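Local coordinates for protein glycoside hydrolase family 5 (Aspergillus oryzae, PDB 6LA0) that acts as a rutinosidase, a secreted family 5 glycoside hydrolase of the exo-1,3-beta-glucanase type that may also cleave glucose from beta-1,3-glucans, at residues Val12-Phe17 against Gly126-Val131; Ala112-Ile117 against Ile172-Asn177; Ile186-Glu191 against Leu216-Ala221; Asp282-Ala287 against Tyr324-Gly329. All coordinates share one frame; numbering follows the deposited sequence.

Contact 1: Val12-Phe17 against Gly126-Val131; sequences VNWTTF and GMHIIV. With NAG (2-acetamido-2-deoxy-beta-D-glucopyranose), chain C.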
# COMPACT_ATOMS: atom_id res chain seq x y z
N VAL A 12 -11.28 -4.65 15.18
CA VAL A 12 -10.06 -5.43 15.06
C VAL A 12 -9.03 -4.93 16.07
O VAL A 12 -8.82 -3.72 16.21
CB VAL A 12 -9.52 -5.35 13.62
CG1 VAL A 12 -8.04 -5.59 13.60
CG2 VAL A 12 -10.26 -6.34 12.71
N ASN A 13 -8.38 -5.86 16.76
CA ASN A 13 -7.26 -5.54 17.64
C ASN A 13 -6.01 -6.14 17.02
O ASN A 13 -5.85 -7.37 17.00
CB ASN A 13 -7.50 -6.09 19.04
CG ASN A 13 -6.45 -5.64 20.02
OD1 ASN A 13 -5.25 -5.73 19.76
ND2 ASN A 13 -6.89 -5.15 21.16
N TRP A 14 -5.11 -5.28 16.54
CA TRP A 14 -4.02 -5.78 15.72
C TRP A 14 -2.95 -6.50 16.53
O TRP A 14 -2.06 -7.10 15.93
CB TRP A 14 -3.40 -4.61 14.93
CG TRP A 14 -4.12 -4.30 13.62
CD1 TRP A 14 -4.94 -3.22 13.36
CD2 TRP A 14 -4.07 -5.06 12.39
NE1 TRP A 14 -5.40 -3.27 12.06
CE2 TRP A 14 -4.89 -4.39 11.44
CE3 TRP A 14 -3.43 -6.24 12.00
CZ2 TRP A 14 -5.06 -4.86 10.14
CZ3 TRP A 14 -3.61 -6.71 10.71
CH2 TRP A 14 -4.41 -6.02 9.79
N THR A 15 -3.00 -6.44 17.86
CA THR A 15 -2.06 -7.27 18.62
C THR A 15 -2.43 -8.75 18.61
O THR A 15 -1.60 -9.59 18.96
CB THR A 15 -1.95 -6.80 20.08
OG1 THR A 15 -3.10 -7.23 20.82
CG2 THR A 15 -1.82 -5.28 20.17
N THR A 16 -3.68 -9.08 18.24
CA THR A 16 -4.16 -10.46 18.15
C THR A 16 -4.68 -10.84 16.77
O THR A 16 -4.57 -12.00 16.38
CB THR A 16 -5.29 -10.69 19.18
OG1 THR A 16 -6.36 -9.77 18.96
CG2 THR A 16 -4.77 -10.49 20.61
N PHE A 17 -5.22 -9.88 16.01
CA PHE A 17 -5.73 -10.15 14.67
C PHE A 17 -4.59 -10.45 13.70
O PHE A 17 -3.54 -9.81 13.74
CB PHE A 17 -6.52 -8.92 14.21
CG PHE A 17 -7.15 -9.06 12.85
CD1 PHE A 17 -8.32 -9.78 12.67
CD2 PHE A 17 -6.60 -8.41 11.76
CE1 PHE A 17 -8.93 -9.88 11.41
CE2 PHE A 17 -7.21 -8.50 10.49
CZ PHE A 17 -8.37 -9.25 10.33
N GLY A 126 -16.55 -11.22 4.48
CA GLY A 126 -16.01 -10.84 5.77
C GLY A 126 -14.60 -10.30 5.77
O GLY A 126 -13.91 -10.40 6.78
N MET A 127 -14.14 -9.72 4.66
CA MET A 127 -12.77 -9.23 4.61
C MET A 127 -12.61 -7.95 5.42
O MET A 127 -13.57 -7.20 5.65
CB MET A 127 -12.33 -8.99 3.17
CG MET A 127 -12.43 -10.21 2.25
SD MET A 127 -11.62 -9.94 0.67
CE MET A 127 -12.22 -11.36 -0.26
N HIS A 128 -11.37 -7.70 5.84
CA HIS A 128 -10.98 -6.43 6.45
C HIS A 128 -10.38 -5.53 5.39
O HIS A 128 -9.71 -6.01 4.47
CB HIS A 128 -9.96 -6.66 7.57
CG HIS A 128 -9.72 -5.47 8.44
ND1 HIS A 128 -10.56 -5.11 9.47
CD2 HIS A 128 -8.71 -4.56 8.45
CE1 HIS A 128 -10.09 -4.03 10.07
NE2 HIS A 128 -8.97 -3.67 9.47
N ILE A 129 -10.60 -4.22 5.51
CA ILE A 129 -10.17 -3.24 4.51
C ILE A 129 -9.20 -2.25 5.15
O ILE A 129 -9.54 -1.59 6.13
CB ILE A 129 -11.36 -2.47 3.89
CG1 ILE A 129 -12.43 -3.43 3.35
CG2 ILE A 129 -10.85 -1.53 2.80
CD1 ILE A 129 -11.98 -4.25 2.16
N ILE A 130 -8.00 -2.13 4.56
CA ILE A 130 -7.03 -1.09 4.89
C ILE A 130 -7.20 0.01 3.83
O ILE A 130 -6.91 -0.21 2.65
CB ILE A 130 -5.59 -1.63 4.90
CG1 ILE A 130 -5.36 -2.59 6.07
CG2 ILE A 130 -4.57 -0.50 5.02
CD1 ILE A 130 -4.12 -3.47 5.90
N VAL A 131 -7.67 1.18 4.25
CA VAL A 131 -7.81 2.31 3.34
C VAL A 131 -6.50 3.09 3.43
O VAL A 131 -6.17 3.64 4.49
CB VAL A 131 -9.03 3.17 3.68
CG1 VAL A 131 -9.15 4.33 2.71
CG2 VAL A 131 -10.30 2.33 3.66
C1 NAG C . -5.97 -4.70 22.15
C2 NAG C . -6.63 -3.63 23.00
C3 NAG C . -5.64 -3.10 24.04
C4 NAG C . -5.06 -4.25 24.85
C5 NAG C . -4.47 -5.30 23.90
C6 NAG C . -3.96 -6.53 24.62
C7 NAG C . -8.27 -1.87 22.47
C8 NAG C . -8.65 -0.78 21.51
N2 NAG C . -7.14 -2.54 22.18
O3 NAG C . -6.27 -2.15 24.89
O4 NAG C . -4.04 -3.77 25.71
O5 NAG C . -5.48 -5.75 22.98
O6 NAG C . -4.96 -7.11 25.44
O7 NAG C . -8.94 -2.13 23.46
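The imidazole of His128 enters a cluster formed by Trp14, Phe17 and Val12, and its face meets the edge of the Trp14 benzene ring in an offset edge-to-face pair, the planes 85° apart and the centroids 5.8 Å apart. The nearest atoms of this pair are Trp14 CZ2 and His128 CD2, separated by 4.0 Å. With CG anti to the backbone N (chi1 -168°), the imidazole projects from the start of strand 128-133 toward the loop. Val12 comes from the opposite direction, its CG2 methyl lying 3.5 Å from His128 ND1. The same methyl also sits over the centre of the Phe17 ring, so it touches both aromatic groups, while Val12 CG1 and Phe17 CD2 rest on one face of the indole. Phe17 meets the histidine more loosely, through CZ at 4.1 Å from His128 CB.

Farther along the loop, Asn13 carries an N-linked GlcNAc, with ND2 joined to C1 of the sugar. Its OD1 accepts the N-H of Thr15 at 3.0 Å, in the carbonyl plane, which closes an Asx turn, and also the hydroxyl OG1 of Thr15 at 2.8 Å from above that plane. The glycan therefore hangs from an amide fixed by two bonds.

Across the contact the packing is apolar and aromatic. The polar ring nitrogens Trp14 NE1 and His128 NE2 are both hydrogen-bonded to the hydroxyl of Thr185, so a single side chain of the adjacent strand serves both buried rings where the N-terminal loop covers the strand starts of the barrel.

Contact 2: Ala112-Ile117 against Ile172-Asn177; sequences AYLKQI and ISFVQN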
# COMPACT_ATOMS: atom_id res chain seq x y z
N ALA A 112 -16.79 6.23 -4.72
CA ALA A 112 -17.95 5.43 -5.09
C ALA A 112 -17.54 4.01 -5.46
O ALA A 112 -18.21 3.04 -5.07
CB ALA A 112 -18.71 6.11 -6.23
N TYR A 113 -16.44 3.86 -6.20
CA TYR A 113 -15.94 2.52 -6.54
C TYR A 113 -15.31 1.84 -5.33
O TYR A 113 -15.42 0.62 -5.16
CB TYR A 113 -14.93 2.61 -7.69
CG TYR A 113 -15.60 3.03 -9.00
CD1 TYR A 113 -16.33 2.12 -9.73
CD2 TYR A 113 -15.51 4.33 -9.46
CE1 TYR A 113 -16.97 2.48 -10.90
CE2 TYR A 113 -16.15 4.71 -10.64
CZ TYR A 113 -16.87 3.77 -11.35
OH TYR A 113 -17.52 4.11 -12.54
N LEU A 114 -14.65 2.62 -4.48
CA LEU A 114 -14.12 2.09 -3.23
C LEU A 114 -15.23 1.47 -2.39
O LEU A 114 -15.07 0.36 -1.86
CB LEU A 114 -13.39 3.19 -2.47
CG LEU A 114 -12.79 2.86 -1.10
CD1 LEU A 114 -11.75 1.73 -1.24
CD2 LEU A 114 -12.17 4.11 -0.52
N LYS A 115 -16.38 2.15 -2.28
CA LYS A 115 -17.48 1.64 -1.47
C LYS A 115 -18.11 0.40 -2.09
O LYS A 115 -18.38 -0.58 -1.38
CB LYS A 115 -18.54 2.73 -1.26
CG LYS A 115 -19.86 2.21 -0.70
CD LYS A 115 -20.88 3.33 -0.47
CE LYS A 115 -21.98 2.88 0.47
NZ LYS A 115 -21.44 2.44 1.82
N GLN A 116 -18.34 0.41 -3.40
CA GLN A 116 -18.95 -0.76 -4.04
C GLN A 116 -18.11 -2.00 -3.82
O GLN A 116 -18.63 -3.06 -3.42
CB GLN A 116 -19.15 -0.50 -5.52
CG GLN A 116 -19.74 -1.67 -6.24
CD GLN A 116 -20.15 -1.30 -7.64
OE1 GLN A 116 -19.33 -0.80 -8.42
NE2 GLN A 116 -21.41 -1.53 -7.98
N ILE A 117 -16.80 -1.90 -4.05
CA ILE A 117 -15.92 -3.05 -3.90
C ILE A 117 -15.76 -3.43 -2.43
O ILE A 117 -15.83 -4.62 -2.08
CB ILE A 117 -14.57 -2.77 -4.57
CG1 ILE A 117 -14.77 -2.62 -6.08
CG2 ILE A 117 -13.56 -3.88 -4.25
CD1 ILE A 117 -15.43 -3.83 -6.76
N ILE A 172 -12.26 9.40 7.73
CA ILE A 172 -12.96 9.04 8.97
C ILE A 172 -14.46 8.96 8.72
O ILE A 172 -15.13 8.01 9.13
CB ILE A 172 -12.64 10.05 10.09
CG1 ILE A 172 -11.19 9.90 10.56
CG2 ILE A 172 -13.59 9.86 11.25
CD1 ILE A 172 -10.71 11.05 11.46
N SER A 173 -15.01 9.98 8.03
CA SER A 173 -16.44 10.01 7.74
C SER A 173 -16.85 8.81 6.88
O SER A 173 -17.87 8.16 7.17
CB SER A 173 -16.80 11.34 7.07
OG SER A 173 -18.12 11.35 6.57
N PHE A 174 -16.07 8.51 5.84
CA PHE A 174 -16.33 7.33 5.00
C PHE A 174 -16.44 6.06 5.83
O PHE A 174 -17.37 5.26 5.65
CB PHE A 174 -15.21 7.20 3.95
CG PHE A 174 -15.36 6.01 3.03
CD1 PHE A 174 -14.87 4.75 3.38
CD2 PHE A 174 -15.97 6.15 1.79
CE1 PHE A 174 -15.01 3.66 2.53
CE2 PHE A 174 -16.11 5.07 0.93
CZ PHE A 174 -15.62 3.82 1.30
N VAL A 175 -15.49 5.85 6.75
CA VAL A 175 -15.53 4.69 7.64
C VAL A 175 -16.75 4.74 8.55
O VAL A 175 -17.47 3.74 8.71
CB VAL A 175 -14.23 4.61 8.46
CG1 VAL A 175 -14.32 3.53 9.54
CG2 VAL A 175 -13.04 4.41 7.54
N GLN A 176 -17.01 5.90 9.15
CA GLN A 176 -18.10 6.02 10.11
C GLN A 176 -19.46 5.75 9.47
O GLN A 176 -20.34 5.14 10.10
CB GLN A 176 -18.09 7.41 10.75
CG GLN A 176 -17.06 7.56 11.87
CD GLN A 176 -17.32 6.61 13.03
OE1 GLN A 176 -16.92 5.45 13.00
NE2 GLN A 176 -17.99 7.11 14.07
N ASN A 177 -19.66 6.20 8.23
CA ASN A 177 -20.93 6.05 7.54
C ASN A 177 -20.94 4.84 6.60
O ASN A 177 -21.84 4.72 5.76
CB ASN A 177 -21.27 7.34 6.78
CG ASN A 177 -21.30 8.54 7.71
OD1 ASN A 177 -20.59 9.53 7.52
ND2 ASN A 177 -22.11 8.45 8.74
O HOH W 1 -22.37 5.00 3.08
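Phe174 reaches from helix 158-176 across to Leu114 and Lys115 of helix 110-125. Its CB points toward the opposite helix, and with CG anti to the backbone N (chi1 179°) the ring is carried straight out toward helix 110-125, so that its far end does the touching. CE1 comes to the methyl CD2 of Leu114, which lies over one face of the ring. On the other flank CE2 meets Lys115 CB at 4.0 Å. The tip, CZ, makes the closest approach: it is 3.8 Å from Leu114 CG and 4.0 Å from Lys115 CA. The end of the phenyl group thus meets the leucine branch over a face and the lysine CA at its edge, near the ring plane.

A polar link runs beside this packing. The lysine chain is extended up to its last bond, where chi4 (59°) bends NZ, and a water 3.0 Å from NZ accepts from it and donates to Asn177 O at the end of helix 158-176. Asp119, one turn farther along, gives the same ammonium group a salt bridge.

Both helices lie on the outside of the TIM barrel and flank strand 128-133 in sequence. Phe174 also rests on Tyr184 of strand 184-187, while Leu114 packs on Trp97.

Contact 3: Ile186-Glu191 against Leu216-Ala221; sequences IEPMNE and LKYIRA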
# COMPACT_ATOMS: atom_id res chain seq x y z
N ILE A 186 -7.37 2.60 9.06
CA ILE A 186 -7.02 3.84 8.36
C ILE A 186 -5.50 3.99 8.31
O ILE A 186 -4.84 4.05 9.35
CB ILE A 186 -7.70 5.06 9.00
CG1 ILE A 186 -9.21 4.99 8.79
CG2 ILE A 186 -7.12 6.32 8.42
CD1 ILE A 186 -10.00 6.17 9.37
N GLU A 187 -4.95 4.07 7.10
CA GLU A 187 -3.52 4.27 6.89
C GLU A 187 -3.27 5.65 6.27
O GLU A 187 -3.45 5.82 5.05
CB GLU A 187 -2.93 3.16 6.00
CG GLU A 187 -1.41 3.27 5.75
CD GLU A 187 -0.78 1.98 5.23
OE1 GLU A 187 -1.44 1.26 4.44
OE2 GLU A 187 0.37 1.68 5.61
N PRO A 188 -2.86 6.64 7.06
CA PRO A 188 -2.88 8.04 6.61
C PRO A 188 -1.69 8.51 5.79
O PRO A 188 -1.66 9.68 5.41
CB PRO A 188 -2.95 8.80 7.95
CG PRO A 188 -2.14 7.92 8.89
CD PRO A 188 -2.47 6.51 8.48
N MET A 189 -0.71 7.64 5.49
CA MET A 189 0.37 8.00 4.58
C MET A 189 1.07 6.73 4.13
O MET A 189 0.80 5.64 4.63
CB MET A 189 1.36 8.97 5.24
CG MET A 189 2.28 8.30 6.25
SD MET A 189 2.95 9.41 7.52
CE MET A 189 3.78 10.65 6.55
N ASN A 190 2.01 6.88 3.19
CA ASN A 190 2.73 5.75 2.61
C ASN A 190 4.12 6.21 2.19
O ASN A 190 4.25 7.19 1.45
CB ASN A 190 1.97 5.18 1.41
CG ASN A 190 2.74 4.05 0.73
OD1 ASN A 190 2.76 2.92 1.22
ND2 ASN A 190 3.39 4.37 -0.38
N GLU A 191 5.14 5.49 2.66
CA GLU A 191 6.55 5.66 2.32
C GLU A 191 7.03 7.12 2.25
O GLU A 191 7.57 7.54 1.22
CB GLU A 191 6.88 4.91 1.03
CG GLU A 191 6.66 3.41 1.16
CD GLU A 191 7.06 2.62 -0.09
OE1 GLU A 191 7.42 3.27 -1.11
OE2 GLU A 191 7.02 1.36 -0.05
N LEU A 216 6.28 12.56 12.53
CA LEU A 216 5.73 12.33 13.87
C LEU A 216 4.63 13.33 14.21
O LEU A 216 3.58 12.95 14.73
CB LEU A 216 6.84 12.39 14.92
CG LEU A 216 6.43 11.95 16.33
CD1 LEU A 216 6.25 10.44 16.40
CD2 LEU A 216 7.45 12.42 17.37
N LYS A 217 4.87 14.61 13.94
CA LYS A 217 3.79 15.59 14.13
C LYS A 217 2.51 15.14 13.43
O LYS A 217 1.43 15.13 14.04
CB LYS A 217 4.24 16.97 13.63
CG LYS A 217 3.13 18.02 13.61
CD LYS A 217 3.67 19.32 13.02
CE LYS A 217 2.55 20.27 12.60
NZ LYS A 217 1.99 21.00 13.78
N TYR A 218 2.63 14.71 12.17
CA TYR A 218 1.46 14.27 11.40
C TYR A 218 0.80 13.05 12.03
O TYR A 218 -0.42 13.01 12.21
CB TYR A 218 1.86 13.95 9.96
CG TYR A 218 0.72 13.44 9.07
CD1 TYR A 218 -0.40 14.23 8.83
CD2 TYR A 218 0.79 12.19 8.46
CE1 TYR A 218 -1.44 13.79 8.02
CE2 TYR A 218 -0.24 11.74 7.62
CZ TYR A 218 -1.35 12.55 7.41
OH TYR A 218 -2.38 12.11 6.61
N ILE A 219 1.59 12.01 12.34
CA ILE A 219 0.96 10.76 12.76
C ILE A 219 0.30 10.93 14.12
O ILE A 219 -0.72 10.31 14.40
CB ILE A 219 1.95 9.57 12.73
CG1 ILE A 219 1.20 8.24 12.83
CG2 ILE A 219 2.97 9.64 13.84
CD1 ILE A 219 0.29 7.93 11.65
N ARG A 220 0.86 11.78 14.99
CA ARG A 220 0.21 12.01 16.28
C ARG A 220 -1.07 12.82 16.08
O ARG A 220 -2.10 12.56 16.72
CB ARG A 220 1.17 12.70 17.25
CG ARG A 220 2.33 11.81 17.73
CD ARG A 220 2.90 12.27 19.08
NE ARG A 220 1.97 12.00 20.19
CZ ARG A 220 2.05 12.56 21.39
NH1 ARG A 220 1.15 12.27 22.33
NH2 ARG A 220 3.01 13.43 21.66
N ALA A 221 -1.04 13.79 15.17
CA ALA A 221 -2.25 14.55 14.89
C ALA A 221 -3.36 13.64 14.37
O ALA A 221 -4.53 13.81 14.74
CB ALA A 221 -1.93 15.66 13.89
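Tyr218 presents its edge, not its face, to the segment 186-191: the carbonyl O of Pro188 and the sulfur of Met189 both lie near the plane of its ring. CG stands anti to the backbone N (chi1 179°), which sends the phenol off helix 209-229 toward the residues around Pro188. There OH donates to Pro188 O at 2.8 Å, the donor tilted 28° out of the carbonyl plane. Met189 slides past the ring in the opposite direction. Its SD is 3.6 Å from Tyr218 CD2 and 83° off the ring normal, a Met-aromatic contact made at the edge, and a bend at chi3 keeps CE close to the same carbon. The proline ring meets the same edge nearer the hydroxyl, with CB near OH and CE2, and its CG is 3.7 Å from Ile219 CD1, where the two side chains meet at a slant.

The hydrogen bond thus satisfies a buried backbone carbonyl just before Asn190-Glu191, an Asn-Glu pair beyond strand 184-187 of the kind found in family 5 hydrolases. Helix 209-229 lies here against strands 184-187 and 235-237: Ile219 and Pro188 both touch Val235. Helix 158-176 completes the surroundings through Ile168, which packs on Tyr218 and Pro188, and Trp154 meets the tyrosine ring edge-to-face.

Contact 4: Asp282-Ala287 against Tyr324-Gly329; sequences DAQSKA and YKYSQG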
# COMPACT_ATOMS: atom_id res chain seq x y z
N ASP A 282 14.35 -11.46 7.32
CA ASP A 282 13.75 -10.12 7.30
C ASP A 282 12.53 -10.05 8.20
O ASP A 282 12.33 -9.06 8.93
CB ASP A 282 13.37 -9.73 5.87
CG ASP A 282 14.58 -9.35 5.02
OD1 ASP A 282 15.63 -9.00 5.59
OD2 ASP A 282 14.47 -9.41 3.78
N ALA A 283 11.67 -11.07 8.14
CA ALA A 283 10.48 -11.08 8.98
C ALA A 283 10.86 -11.13 10.45
O ALA A 283 10.23 -10.47 11.29
CB ALA A 283 9.60 -12.27 8.61
N GLN A 284 11.93 -11.88 10.78
CA GLN A 284 12.40 -11.92 12.16
C GLN A 284 12.92 -10.56 12.62
O GLN A 284 12.59 -10.11 13.72
CB GLN A 284 13.51 -12.98 12.31
CG GLN A 284 14.05 -13.09 13.74
CD GLN A 284 15.03 -14.26 13.91
OE1 GLN A 284 15.02 -15.21 13.13
NE2 GLN A 284 15.86 -14.18 14.94
N SER A 285 13.72 -9.89 11.79
CA SER A 285 14.29 -8.62 12.22
C SER A 285 13.27 -7.48 12.23
O SER A 285 13.50 -6.48 12.91
CB SER A 285 15.46 -8.25 11.31
OG SER A 285 15.01 -8.00 10.01
N LYS A 286 12.17 -7.60 11.49
CA LYS A 286 11.15 -6.56 11.48
C LYS A 286 10.02 -6.84 12.47
O LYS A 286 8.99 -6.16 12.43
CB LYS A 286 10.59 -6.38 10.07
CG LYS A 286 11.62 -5.82 9.09
CD LYS A 286 11.00 -5.40 7.75
CE LYS A 286 12.09 -5.09 6.73
NZ LYS A 286 11.54 -4.58 5.45
N ALA A 287 10.18 -7.85 13.33
CA ALA A 287 9.09 -8.22 14.23
C ALA A 287 8.80 -7.14 15.27
O ALA A 287 7.70 -7.15 15.84
CB ALA A 287 9.41 -9.54 14.92
N TYR A 324 3.58 -14.41 8.54
CA TYR A 324 2.53 -14.82 9.48
C TYR A 324 3.10 -15.29 10.81
O TYR A 324 2.46 -15.11 11.86
CB TYR A 324 1.68 -15.93 8.87
CG TYR A 324 0.32 -16.13 9.48
CD1 TYR A 324 -0.76 -15.33 9.08
CD2 TYR A 324 0.09 -17.12 10.44
CE1 TYR A 324 -2.02 -15.51 9.61
CE2 TYR A 324 -1.18 -17.30 10.99
CZ TYR A 324 -2.23 -16.49 10.57
OH TYR A 324 -3.49 -16.65 11.09
N LYS A 325 4.29 -15.87 10.79
CA LYS A 325 4.89 -16.39 12.01
C LYS A 325 5.44 -15.26 12.88
O LYS A 325 5.24 -15.25 14.10
CB LYS A 325 5.99 -17.38 11.65
CG LYS A 325 6.56 -18.15 12.83
CD LYS A 325 7.25 -19.44 12.39
CE LYS A 325 7.74 -19.38 10.94
NZ LYS A 325 8.70 -20.49 10.64
N TYR A 326 6.15 -14.31 12.28
CA TYR A 326 6.81 -13.24 13.07
C TYR A 326 5.96 -11.99 13.21
O TYR A 326 6.26 -11.19 14.07
CB TYR A 326 8.15 -12.88 12.44
CG TYR A 326 9.20 -13.96 12.59
CD1 TYR A 326 9.96 -14.07 13.73
CD2 TYR A 326 9.44 -14.85 11.58
CE1 TYR A 326 10.92 -15.06 13.87
CE2 TYR A 326 10.41 -15.83 11.68
CZ TYR A 326 11.15 -15.94 12.84
OH TYR A 326 12.08 -16.91 12.95
N SER A 327 4.93 -11.85 12.39
CA SER A 327 4.13 -10.61 12.38
C SER A 327 2.62 -10.90 12.32
O SER A 327 2.23 -11.97 12.70
CB SER A 327 4.74 -9.60 11.40
OG SER A 327 4.14 -9.60 10.11
N GLN A 328 1.80 -9.93 11.91
CA GLN A 328 0.34 -10.17 11.90
C GLN A 328 -0.15 -10.57 10.49
O GLN A 328 -1.32 -10.55 10.28
CB GLN A 328 -0.43 -8.95 12.41
CG GLN A 328 0.12 -8.40 13.72
CD GLN A 328 0.10 -9.41 14.84
OE1 GLN A 328 -0.93 -9.95 15.19
NE2 GLN A 328 1.25 -9.67 15.41
N GLY A 329 0.76 -10.89 9.58
CA GLY A 329 0.35 -11.27 8.24
C GLY A 329 0.90 -10.35 7.17
O GLY A 329 1.80 -9.54 7.45
O HOH W 2 14.44 -16.32 10.88
O HOH W 3 13.40 -17.37 15.16
O HOH W 4 5.74 -9.11 15.82
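The Tyr326 ring lies alongside the end of helix 275-285, with Gln284 over one face. The principal apolar interaction is a CH-pi contact: Gln284 CB stands 3.9 Å from the ring centroid and only 20° off the ring normal, while Gln284 CA lies over the rim of the same face. Beyond CG the glutamine chain is extended, and its amide runs out past the ring rim toward OH, its plane only 14° from that of the ring. Tyr326 CG is anti to its own carbonyl carbon (chi1 -71°), which lays the ring along the neighbouring helix. Ala283 adds its methyl CB, 3.9 Å from Tyr326 CD2, and Ala287 touches the tyrosine backbone with its CB.

Water links polar atoms across the contact. One molecule donates to Gln284 OE1 at 2.6 Å and is bonded to Tyr326 OH. A second lies 2.6 Å from Tyr326 OH, in the ring plane, with a weak bond to the same OE1. At the other end of the contact a third water donates both to Ala287 O and to Tyr326 O, 2.8 Å from each, and bridges the end of helix 312-326 to the residues just after helix 275-285.

Within the first segment, Asp282 O accepts both Lys286 N and the hydroxyl of Ser285, which ties up the last helical turn. The chemistry is that of a partly exposed helix-helix seam: the Ala283 methyl packs on the buried side, Gln284 lies over the ring face on the exposed side, and ordered solvent links the oxygens at its borders.

From the N terminus, contact 1 closes the longest loop, bringing residues 12-17 back over the start of strand 128-133. Contact 2 crosses it: its first segment, 112-117, lies inside that loop and its second, 172-177, beyond it, so helices 110-125 and 158-176 flank strand 128-133 in the chain. Contact 3 follows in series, tying the end of strand 184-187 to helix 209-229. It adjoins contact 1 through a probable backbone hydrogen bond between Val131 and Glu187, and contact 2 where Ile186 meets Ile172 and Val175. Contact 4 comes last, joining the ends of helices 275-285 and 312-326. Gln328 then packs against the 12-17 loop, so the late part of the barrel meets its beginning.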